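Octenoyl-CoA reductase/carboxylase (Streptomyces sp., PDB 4A0S) catalyses the NADPH-dependent reductive carboxylation of 2-octenoyl-CoA, a step that supplies an extender unit for cinnabaramide polyketide biosynthesis. Local coordinates at residues Phe92-Ala97 with Arg105-Tyr110; Arg208-Asp213 with Pro307-Glu312; Ala14-Ala19 with Ser118-Arg123. All coordinates share one frame; numbering follows the deposited sequence.

Interaction 1 (Phe92-Ala97 with Arg105-Tyr110); sequences FLKQNA and RHDQPY. With CO8 (octanoyl-coenzyme A), chain E.
Lys-94 and Asp-107 supply the charged part of the contact. Lys-94 NZ lies 3.2 Å from Asp-107 OD2, a salt bridge met on the syn side of the carboxylate, with a weak second bond to OD1. The lysine leaves the helix pointing away from the loop, and a bend at its last torsion (chi4 -62°) carries NZ back toward the carboxylate; a long, flexible chain suits such a position. An alanine in place of Asp-107 would probably leave the ammonium of Lys-94 without its charged mate and at liberty to swing into solvent.

A polar group over a ring comes next. Asn-96 ND2 sits over one face of the His-106 ring, displaced toward its rim and 3.4 Å from His-106 CG, the amide and ring planes 20° apart. Both side chains find hydrogen bonds outside the pair, ND2 with Glu-167 O and His-106 ND1 with Asn-169 N.

The remainder is van der Waals contact. The small Ala-97 lets its CB approach Asp-107 CB to 3.3 Å, while Leu-93 gathers its branches round the carbonyl oxygen of His-106.

The same helix turns Phe-92 and Gln-95 to octanoyl-CoA: a loop packed behind a coenzyme A-binding helix of the GroES-like domain.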
loop_
_atom_site.group_PDB
_atom_site.type_symbol
_atom_site.label_atom_id
_atom_site.label_comp_id
_atom_site.label_asym_id
_atom_site.label_seq_id
_atom_site.Cartn_x
_atom_site.Cartn_y
_atom_site.Cartn_z
ATOM N N PHE A 92 29.625 -17.519 1.025
ATOM C CA PHE A 92 29.007 -16.309 0.467
ATOM C C PHE A 92 29.979 -15.504 -0.365
ATOM O O PHE A 92 29.623 -15.000 -1.437
ATOM C CB PHE A 92 28.390 -15.435 1.557
ATOM C CG PHE A 92 27.501 -16.198 2.498
ATOM C CD1 PHE A 92 26.578 -17.123 2.010
ATOM C CD2 PHE A 92 27.611 -16.012 3.865
ATOM C CE1 PHE A 92 25.767 -17.848 2.886
ATOM C CE2 PHE A 92 26.799 -16.730 4.760
ATOM C CZ PHE A 92 25.886 -17.646 4.267
ATOM N N LEU A 93 31.211 -15.419 0.124
ATOM C CA LEU A 93 32.254 -14.692 -0.560
ATOM C C LEU A 93 32.489 -15.339 -1.911
ATOM O O LEU A 93 32.662 -14.651 -2.916
ATOM C CB LEU A 93 33.531 -14.663 0.281
ATOM C CG LEU A 93 33.437 -13.925 1.622
ATOM C CD1 LEU A 93 34.781 -13.945 2.335
ATOM C CD2 LEU A 93 32.946 -12.491 1.448
ATOM N N LYS A 94 32.454 -16.666 -1.937
ATOM C CA LYS A 94 32.657 -17.394 -3.177
ATOM C C LYS A 94 31.482 -17.216 -4.130
ATOM O O LYS A 94 31.675 -17.074 -5.333
ATOM C CB LYS A 94 32.928 -18.869 -2.886
ATOM C CG LYS A 94 34.302 -19.099 -2.281
ATOM C CD LYS A 94 34.649 -20.573 -2.138
ATOM C CE LYS A 94 36.175 -20.755 -2.026
ATOM N NZ LYS A 94 36.953 -20.286 -3.228
ATOM N N GLN A 95 30.270 -17.218 -3.589
ATOM C CA GLN A 95 29.074 -16.971 -4.382
ATOM C C GLN A 95 29.150 -15.562 -4.963
ATOM O O GLN A 95 28.851 -15.342 -6.127
ATOM C CB GLN A 95 27.815 -17.070 -3.517
ATOM C CG GLN A 95 27.361 -18.486 -3.164
ATOM C CD GLN A 95 26.001 -18.495 -2.471
ATOM O OE1 GLN A 95 25.842 -17.943 -1.369
ATOM N NE2 GLN A 95 25.007 -19.119 -3.117
ATOM N N ASN A 96 29.514 -14.614 -4.107
ATOM C CA ASN A 96 29.709 -13.235 -4.494
ATOM C C ASN A 96 30.701 -13.189 -5.667
ATOM O O ASN A 96 30.376 -12.685 -6.747
ATOM C CB ASN A 96 30.230 -12.464 -3.275
ATOM C CG ASN A 96 30.371 -10.969 -3.513
ATOM O OD1 ASN A 96 30.437 -10.493 -4.656
ATOM N ND2 ASN A 96 30.432 -10.215 -2.412
ATOM N N ALA A 97 31.878 -13.782 -5.467
ATOM C CA ALA A 97 32.940 -13.788 -6.477
ATOM C C ALA A 97 32.576 -14.480 -7.789
ATOM O O ALA A 97 33.196 -14.212 -8.823
ATOM C CB ALA A 97 34.186 -14.400 -5.909
ATOM N N ARG A 105 37.188 -10.068 -6.209
ATOM C CA ARG A 105 38.016 -9.599 -5.095
ATOM C C ARG A 105 37.537 -10.103 -3.747
ATOM O O ARG A 105 38.348 -10.310 -2.849
ATOM C CB ARG A 105 38.082 -8.077 -5.047
ATOM C CG ARG A 105 38.809 -7.414 -6.222
ATOM C CD ARG A 105 38.440 -5.940 -6.191
ATOM N NE ARG A 105 36.978 -5.814 -6.104
ATOM C CZ ARG A 105 36.319 -4.816 -5.533
ATOM N NH1 ARG A 105 36.966 -3.797 -4.975
ATOM N NH2 ARG A 105 35.000 -4.841 -5.534
ATOM N N HIS A 106 36.228 -10.317 -3.620
ATOM C CA HIS A 106 35.636 -10.740 -2.360
ATOM C C HIS A 106 36.070 -12.119 -1.913
ATOM O O HIS A 106 36.031 -12.426 -0.723
ATOM C CB HIS A 106 34.118 -10.654 -2.440
ATOM C CG HIS A 106 33.658 -9.255 -2.533
ATOM N ND1 HIS A 106 33.577 -8.443 -1.425
ATOM C CD2 HIS A 106 33.395 -8.476 -3.603
ATOM C CE1 HIS A 106 33.222 -7.230 -1.807
ATOM N NE2 HIS A 106 33.112 -7.225 -3.123
ATOM N N ASP A 107 36.512 -12.922 -2.871
ATOM C CA ASP A 107 36.882 -14.288 -2.572
ATOM C C ASP A 107 38.357 -14.310 -2.203
ATOM O O ASP A 107 39.248 -14.247 -3.050
ATOM C CB ASP A 107 36.507 -15.216 -3.728
ATOM C CG ASP A 107 37.003 -16.632 -3.532
ATOM O OD1 ASP A 107 37.326 -17.033 -2.384
ATOM O OD2 ASP A 107 37.046 -17.352 -4.546
ATOM N N GLN A 108 38.579 -14.354 -0.895
ATOM C CA GLN A 108 39.890 -14.270 -0.292
ATOM C C GLN A 108 39.977 -15.322 0.811
ATOM O O GLN A 108 38.936 -15.728 1.348
ATOM C CB GLN A 108 40.089 -12.866 0.304
ATOM C CG GLN A 108 40.138 -11.733 -0.718
ATOM C CD GLN A 108 41.206 -11.935 -1.782
ATOM O OE1 GLN A 108 42.203 -12.629 -1.548
ATOM N NE2 GLN A 108 41.004 -11.340 -2.959
ATOM N N PRO A 109 41.211 -15.768 1.155
ATOM C CA PRO A 109 41.414 -16.714 2.256
ATOM C C PRO A 109 41.155 -16.077 3.629
ATOM O O PRO A 109 41.213 -16.758 4.660
ATOM C CB PRO A 109 42.895 -17.117 2.127
ATOM C CG PRO A 109 43.456 -16.391 0.967
ATOM C CD PRO A 109 42.485 -15.325 0.558
ATOM N N TYR A 110 40.878 -14.777 3.624
ATOM C CA TYR A 110 40.538 -14.027 4.817
ATOM C C TYR A 110 39.201 -13.364 4.548
ATOM O O TYR A 110 38.851 -13.089 3.392
ATOM C CB TYR A 110 41.601 -12.962 5.114
ATOM C CG TYR A 110 41.816 -11.986 3.979
ATOM C CD1 TYR A 110 42.691 -12.280 2.928
ATOM C CD2 TYR A 110 41.128 -10.768 3.950
ATOM C CE1 TYR A 110 42.875 -11.371 1.865
ATOM C CE2 TYR A 110 41.312 -9.860 2.901
ATOM C CZ TYR A 110 42.179 -10.170 1.872
ATOM O OH TYR A 110 42.345 -9.261 0.853
HETATM N N1A CO8 E . 30.584 -25.258 5.000
HETATM C C2A CO8 E . 30.676 -24.861 3.730
HETATM N N3A CO8 E . 29.591 -24.675 2.986
HETATM C C4A CO8 E . 28.368 -24.887 3.524
HETATM C C5A CO8 E . 28.228 -25.297 4.844
HETATM C C6A CO8 E . 29.386 -25.485 5.593
HETATM N N6A CO8 E . 29.303 -25.871 6.870
HETATM N N7A CO8 E . 26.925 -25.420 5.101
HETATM C C8A CO8 E . 26.266 -25.104 3.985
HETATM N N9A CO8 E . 27.146 -24.781 3.023
HETATM C C1B CO8 E . 26.877 -24.366 1.619
HETATM C C2B CO8 E . 26.485 -25.567 0.752
HETATM O O2B CO8 E . 27.076 -25.439 -0.561
HETATM C C3B CO8 E . 24.969 -25.403 0.690
HETATM O O3B CO8 E . 24.445 -26.005 -0.484
HETATM P P3B CO8 E . 23.732 -27.444 -0.279
HETATM O O7A CO8 E . 24.429 -28.451 -1.353
HETATM O O8A CO8 E . 24.202 -28.098 1.157
HETATM O O9A CO8 E . 22.260 -27.355 -0.373
HETATM C C4B CO8 E . 24.781 -23.890 0.659
HETATM O O4B CO8 E . 25.782 -23.397 1.561
HETATM C C5B CO8 E . 23.461 -23.459 1.308
HETATM O O5B CO8 E . 23.406 -22.019 1.368
HETATM P P1A CO8 E . 23.144 -21.159 -0.004
HETATM O O1A CO8 E . 23.137 -19.567 0.457
HETATM O O2A CO8 E . 24.177 -21.359 -1.070
HETATM O O3A CO8 E . 21.692 -21.670 -0.585
HETATM P P2A CO8 E . 20.189 -21.089 -0.273
HETATM O O4A CO8 E . 19.214 -22.353 -0.214
HETATM O O5A CO8 E . 19.714 -20.054 -1.248
HETATM O O6A CO8 E . 20.219 -20.511 1.255
HETATM C CBP CO8 E . 19.814 -18.900 3.069
HETATM C CCP CO8 E . 19.526 -19.295 1.601
HETATM C CDP CO8 E . 19.077 -19.929 3.943
HETATM C CEP CO8 E . 19.193 -17.522 3.303
HETATM C CAP CO8 E . 21.359 -18.896 3.326
HETATM O OAP CO8 E . 22.109 -18.122 2.335
HETATM C C9P CO8 E . 21.766 -18.477 4.766
HETATM O O9P CO8 E . 21.600 -19.276 5.696
HETATM N N8P CO8 E . 22.324 -17.253 4.913
HETATM C C7P CO8 E . 22.843 -16.761 6.224
HETATM C C6P CO8 E . 21.914 -15.764 6.972
HETATM C C5P CO8 E . 21.918 -16.117 8.479
HETATM O O5P CO8 E . 21.500 -17.210 8.852
HETATM N N4P CO8 E . 22.505 -15.317 9.367
HETATM C C3P CO8 E . 22.930 -13.926 9.252
HETATM C C2P CO8 E . 21.927 -13.231 10.185
HETATM S S1P CO8 E . 20.957 -11.947 9.309
HETATM C "C1'" CO8 E . 21.797 -10.559 9.909
HETATM O "O1'" CO8 E . 22.378 -10.542 11.010
HETATM C "C2'" CO8 E . 21.785 -9.491 9.039
HETATM C "C3'" CO8 E . 22.378 -8.282 9.323
HETATM C "C4'" CO8 E . 22.281 -7.241 8.391
HETATM C "C5'" CO8 E . 21.867 -7.640 6.984
HETATM C "C6'" CO8 E . 22.006 -6.350 6.147
HETATM C "C7'" CO8 E . 21.382 -6.563 4.797
HETATM C "C8'" CO8 E . 21.663 -5.316 3.952
#

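Interaction 2 (Arg208-Asp213 with Pro307-Glu312); sequences RMLVSD and PDIVFE
Torsions in both side chains bring Met-209 and Phe-311 together. Phe-311 has CG anti to the backbone N (chi1 -175°), which starts the ring on its way to the helix; the bend at chi3 of Met-209 (72°) folds CE over the ring. Met-209 CE sits 3.7 Å from the centroid of the Phe-311 ring and 20° off the normal, a CH-pi contact over the face, whereas SD stands obliquely at 4.2 Å from that centroid in a Met-aromatic contact. An unbranched, flexible thioether suits this place because it can present both atoms to one ring; Met-209 CE also reaches Glu-312 O, at 3.4 Å.

Leu-210 CD1 approaches Phe-311 CD2 to 3.5 Å, and the other branch, Leu-210 CD2, meets Ile-309 CG2 at 3.7 Å. Ile-309, beta-branched as strands readily accept, sets out toward the helix, and its CG2 makes the contact. Ala-237 of helix 232-243 touches both Leu-210 and Phe-311, and the side chain of Met-209 lies about 6 Å from the bound NADP.

All five touching residues are buried, and their side chains meet without a salt bridge or hydrogen bond. Cohesion between helix 200-210 and this Rossmann strand therefore rests on burial of apolar surface and close fit, with perhaps a small electrostatic gain where the sulfur-bound methyl faces the pi cloud.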
loop_
_atom_site.group_PDB
_atom_site.type_symbol
_atom_site.label_atom_id
_atom_site.label_comp_id
_atom_site.label_asym_id
_atom_site.label_seq_id
_atom_site.Cartn_x
_atom_site.Cartn_y
_atom_site.Cartn_z
ATOM N N ARG A 208 13.407 -0.282 8.703
ATOM C CA ARG A 208 12.706 -0.969 7.620
ATOM C C ARG A 208 11.525 -1.765 8.181
ATOM O O ARG A 208 10.420 -1.690 7.675
ATOM C CB ARG A 208 13.639 -1.913 6.862
ATOM C CG ARG A 208 12.906 -2.607 5.726
ATOM C CD ARG A 208 13.801 -3.469 4.863
ATOM N NE ARG A 208 13.008 -4.114 3.829
ATOM C CZ ARG A 208 12.906 -3.674 2.572
ATOM N NH1 ARG A 208 13.533 -2.568 2.179
ATOM N NH2 ARG A 208 12.160 -4.335 1.700
ATOM N N MET A 209 11.794 -2.521 9.240
ATOM C CA MET A 209 10.798 -3.367 9.875
ATOM C C MET A 209 9.599 -2.605 10.400
ATOM O O MET A 209 8.509 -3.128 10.387
ATOM C CB MET A 209 11.459 -4.109 11.037
ATOM C CG MET A 209 12.479 -5.124 10.541
ATOM S SD MET A 209 13.355 -5.887 11.892
ATOM C CE MET A 209 12.059 -6.928 12.579
ATOM N N LEU A 210 9.807 -1.382 10.872
ATOM C CA LEU A 210 8.764 -0.712 11.646
ATOM C C LEU A 210 8.300 0.584 11.051
ATOM O O LEU A 210 7.135 0.907 11.154
ATOM C CB LEU A 210 9.237 -0.428 13.072
ATOM C CG LEU A 210 9.536 -1.654 13.923
ATOM C CD1 LEU A 210 10.201 -1.188 15.213
ATOM C CD2 LEU A 210 8.236 -2.423 14.215
ATOM N N VAL A 211 9.225 1.348 10.478
ATOM C CA VAL A 211 8.857 2.682 10.051
ATOM C C VAL A 211 8.510 2.682 8.583
ATOM O O VAL A 211 7.523 3.289 8.167
ATOM C CB VAL A 211 9.965 3.716 10.348
ATOM C CG1 VAL A 211 9.549 5.122 9.837
ATOM C CG2 VAL A 211 10.289 3.742 11.851
ATOM N N SER A 212 9.353 2.005 7.809
ATOM C CA SER A 212 9.290 2.035 6.362
ATOM C C SER A 212 8.003 1.448 5.832
ATOM O O SER A 212 7.435 0.529 6.428
ATOM C CB SER A 212 10.443 1.229 5.777
ATOM O OG SER A 212 10.394 1.309 4.369
ATOM N N ASP A 213 7.568 1.945 4.673
ATOM C CA ASP A 213 6.455 1.298 3.996
ATOM C C ASP A 213 6.861 -0.072 3.451
ATOM O O ASP A 213 6.041 -0.793 2.934
ATOM C CB ASP A 213 5.823 2.182 2.917
ATOM C CG ASP A 213 6.723 2.415 1.712
ATOM O OD1 ASP A 213 7.865 1.903 1.663
ATOM O OD2 ASP A 213 6.253 3.141 0.795
ATOM N N PRO A 307 -0.683 -6.439 20.647
ATOM C CA PRO A 307 0.211 -5.668 19.810
ATOM C C PRO A 307 -0.263 -5.624 18.360
ATOM O O PRO A 307 -0.834 -6.581 17.865
ATOM C CB PRO A 307 1.536 -6.419 19.927
ATOM C CG PRO A 307 1.187 -7.767 20.364
ATOM C CD PRO A 307 -0.010 -7.594 21.255
ATOM N N ASP A 308 -0.036 -4.493 17.717
ATOM C CA ASP A 308 -0.372 -4.291 16.322
ATOM C C ASP A 308 0.748 -4.853 15.482
ATOM O O ASP A 308 0.524 -5.394 14.404
ATOM C CB ASP A 308 -0.515 -2.797 16.086
ATOM C CG ASP A 308 -1.694 -2.232 16.841
ATOM O OD1 ASP A 308 -2.817 -2.661 16.520
ATOM O OD2 ASP A 308 -1.501 -1.428 17.782
ATOM N N ILE A 309 1.964 -4.704 15.995
ATOM C CA ILE A 309 3.148 -5.204 15.315
ATOM C C ILE A 309 3.971 -5.930 16.352
ATOM O O ILE A 309 4.176 -5.421 17.455
ATOM C CB ILE A 309 3.994 -4.069 14.707
ATOM C CG1 ILE A 309 3.208 -3.292 13.646
ATOM C CG2 ILE A 309 5.302 -4.612 14.083
ATOM C CD1 ILE A 309 3.801 -1.915 13.397
ATOM N N VAL A 310 4.431 -7.118 15.988
ATOM C CA VAL A 310 5.371 -7.833 16.805
ATOM C C VAL A 310 6.684 -7.784 16.062
ATOM O O VAL A 310 6.785 -8.180 14.902
ATOM C CB VAL A 310 4.960 -9.284 17.031
ATOM C CG1 VAL A 310 5.972 -9.975 17.905
ATOM C CG2 VAL A 310 3.565 -9.333 17.633
ATOM N N PHE A 311 7.687 -7.302 16.768
ATOM C CA PHE A 311 9.012 -7.103 16.228
ATOM C C PHE A 311 9.812 -8.342 16.593
ATOM O O PHE A 311 10.200 -8.542 17.746
ATOM C CB PHE A 311 9.600 -5.840 16.846
ATOM C CG PHE A 311 10.929 -5.437 16.283
ATOM C CD1 PHE A 311 12.106 -5.907 16.849
ATOM C CD2 PHE A 311 11.001 -4.563 15.212
ATOM C CE1 PHE A 311 13.349 -5.527 16.332
ATOM C CE2 PHE A 311 12.227 -4.159 14.701
ATOM C CZ PHE A 311 13.408 -4.658 15.259
ATOM N N GLU A 312 9.985 -9.209 15.600
ATOM C CA GLU A 312 10.663 -10.476 15.769
ATOM C C GLU A 312 12.100 -10.488 15.297
ATOM O O GLU A 312 12.492 -9.738 14.410
ATOM C CB GLU A 312 9.901 -11.565 15.023
ATOM C CG GLU A 312 9.013 -12.347 15.904
ATOM C CD GLU A 312 9.781 -13.353 16.729
ATOM O OE1 GLU A 312 10.969 -13.570 16.451
ATOM O OE2 GLU A 312 9.185 -13.939 17.638
#

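Interaction 3 (Ala14-Ala19 with Ser118-Arg123); sequences AEIEAA and SGVVVR
Arg-123 reaches from strand 117-124 into the C-terminal end of helix 13-18 and binds two backbone carbonyls there. Arg-123 NH1 donates to Ile-16 O at 3.0 Å, and Arg-123 NH2 to Ala-19 O at 2.6 Å, a short bond. Both donors lie above the carbonyl planes. A third carbonyl, Glu-17 O, stands 3.0 Å from Arg-123 NH2, but over a face of the guanidinium and at an angle too poor for a hydrogen bond. Arginine suits the spot because its flat, many-handed cation can serve several oxygens, and its charge is likely to be welcome where the helix presents its carbonyl end. Ala-19, the first residue to leave helical geometry, offers its O to the arginine just where the helix stops.

Beside this polar grip lies an apolar one. Ile-16 CG2 meets Val-122 CG1 at 3.8 Å, the two side chains crossing at about a right angle, and Ile-16 CD1 extends to 4.3 Å from Val-120 CG1.

One shell further out is what holds the arginine. A bend at chi2 of Arg-123 (-73°) turns CD back. Arg-123 NH1 also makes a nearly straight bond of 2.8 Å to Val-122 O (165° at the hydrogen), which, with the two bonds to the helix end, probably limits rotation of the guanidinium. Val-122 and Arg-123 together face Leu-66 in a classic beta bulge.

The axes of segments 14-18 and 118-123 approach to 8.0 Å, their directions 51° apart. Helix 2-8 joins the cluster, Leu-3 touching both Ile-16 and Val-122, and Val-7 touching both Val-120 and Val-122. Strand 117-124 pairs antiparallel with strands 64-73 and 136-139, so the N-terminal helices are fastened onto the sheet of the GroES-like domain.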
loop_
_atom_site.group_PDB
_atom_site.type_symbol
_atom_site.label_atom_id
_atom_site.label_comp_id
_atom_site.label_asym_id
_atom_site.label_seq_id
_atom_site.Cartn_x
_atom_site.Cartn_y
_atom_site.Cartn_z
ATOM N N ALA A 14 42.617 17.263 -0.346
ATOM C CA ALA A 14 43.841 17.137 -1.140
ATOM C C ALA A 14 44.943 16.360 -0.420
ATOM O O ALA A 14 45.590 15.501 -1.016
ATOM C CB ALA A 14 44.345 18.515 -1.561
ATOM N N GLU A 15 45.145 16.675 0.859
ATOM C CA GLU A 15 46.136 16.002 1.709
ATOM C C GLU A 15 45.830 14.518 1.870
ATOM O O GLU A 15 46.741 13.673 1.889
ATOM C CB GLU A 15 46.158 16.643 3.086
ATOM C CG GLU A 15 46.913 17.964 3.140
ATOM C CD GLU A 15 46.969 18.530 4.544
ATOM O OE1 GLU A 15 45.970 19.147 4.986
ATOM O OE2 GLU A 15 48.009 18.335 5.212
ATOM N N ILE A 16 44.544 14.209 2.007
ATOM C CA ILE A 16 44.110 12.827 2.113
ATOM C C ILE A 16 44.360 12.068 0.809
ATOM O O ILE A 16 44.877 10.948 0.834
ATOM C CB ILE A 16 42.648 12.723 2.595
ATOM C CG1 ILE A 16 42.565 13.187 4.058
ATOM C CG2 ILE A 16 42.135 11.287 2.467
ATOM C CD1 ILE A 16 41.156 13.290 4.622
ATOM N N GLU A 17 44.028 12.689 -0.322
ATOM C CA GLU A 17 44.294 12.082 -1.640
ATOM C C GLU A 17 45.781 11.937 -1.923
ATOM O O GLU A 17 46.189 10.993 -2.612
ATOM C CB GLU A 17 43.701 12.904 -2.781
ATOM C CG GLU A 17 42.250 13.223 -2.679
ATOM C CD GLU A 17 41.715 13.788 -3.988
ATOM O OE1 GLU A 17 41.712 13.052 -5.001
ATOM O OE2 GLU A 17 41.318 14.968 -4.008
ATOM N N ALA A 18 46.581 12.882 -1.419
ATOM C CA ALA A 18 48.030 12.873 -1.630
ATOM C C ALA A 18 48.712 11.785 -0.806
ATOM O O ALA A 18 49.788 11.298 -1.184
ATOM C CB ALA A 18 48.633 14.222 -1.310
ATOM N N ALA A 19 48.097 11.424 0.322
ATOM C CA ALA A 19 48.643 10.386 1.195
ATOM C C ALA A 19 48.389 9.018 0.566
ATOM O O ALA A 19 47.237 8.675 0.295
ATOM C CB ALA A 19 48.015 10.469 2.571
ATOM N N SER A 118 31.504 4.080 10.895
ATOM C CA SER A 118 31.582 5.481 10.558
ATOM C C SER A 118 33.032 5.723 10.220
ATOM O O SER A 118 33.930 4.983 10.655
ATOM C CB SER A 118 31.159 6.352 11.725
ATOM O OG SER A 118 32.011 6.107 12.830
ATOM N N GLY A 119 33.275 6.744 9.426
ATOM C CA GLY A 119 34.631 7.042 9.108
ATOM C C GLY A 119 34.796 8.124 8.089
ATOM O O GLY A 119 33.945 8.980 7.908
ATOM N N VAL A 120 35.936 8.074 7.435
ATOM C CA VAL A 120 36.325 9.123 6.546
ATOM C C VAL A 120 36.626 8.546 5.177
ATOM O O VAL A 120 37.359 7.568 5.047
ATOM C CB VAL A 120 37.566 9.847 7.083
ATOM C CG1 VAL A 120 37.923 10.968 6.167
ATOM C CG2 VAL A 120 37.317 10.347 8.501
ATOM N N VAL A 121 36.047 9.166 4.156
ATOM C CA VAL A 121 36.332 8.790 2.796
ATOM C C VAL A 121 37.792 9.094 2.530
ATOM O O VAL A 121 38.275 10.181 2.854
ATOM C CB VAL A 121 35.439 9.567 1.817
ATOM C CG1 VAL A 121 35.800 9.230 0.398
ATOM C CG2 VAL A 121 33.964 9.266 2.102
ATOM N N VAL A 122 38.509 8.131 1.976
ATOM C CA VAL A 122 39.898 8.394 1.607
ATOM C C VAL A 122 40.129 8.251 0.099
ATOM O O VAL A 122 40.997 8.914 -0.469
ATOM C CB VAL A 122 40.893 7.570 2.459
ATOM C CG1 VAL A 122 40.845 8.034 3.905
ATOM C CG2 VAL A 122 40.583 6.087 2.380
ATOM N N ARG A 123 39.339 7.408 -0.554
ATOM C CA ARG A 123 39.405 7.273 -2.007
ATOM C C ARG A 123 38.028 6.961 -2.542
ATOM O O ARG A 123 37.230 6.328 -1.869
ATOM C CB ARG A 123 40.361 6.149 -2.425
ATOM C CG ARG A 123 41.837 6.403 -2.100
ATOM C CD ARG A 123 42.434 7.453 -3.026
ATOM N NE ARG A 123 43.884 7.551 -2.848
ATOM C CZ ARG A 123 44.492 8.171 -1.837
ATOM N NH1 ARG A 123 43.801 8.760 -0.854
ATOM N NH2 ARG A 123 45.809 8.177 -1.799
#

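Along the chain, interaction 3 closes a long loop from helix 13-18 to strand 117-124, and interaction 1 is nested inside it, their centres about 26 Å apart. Interaction 2 follows both in series, its centre about 33 Å from that of interaction 1 and about 38 Å from that of interaction 3, on the other side of the chain's centre from the latter. No two of them touch. Interaction 1 and the strand of interaction 3 belong to the GroES-like region, whereas interaction 2 places a helix against the parallel Rossmann sheet. The three thus sample separate tasks of a medium-chain reductase: a wall of the acyl-CoA pocket, the core beside the NADP site, and the attachment of the N-terminus.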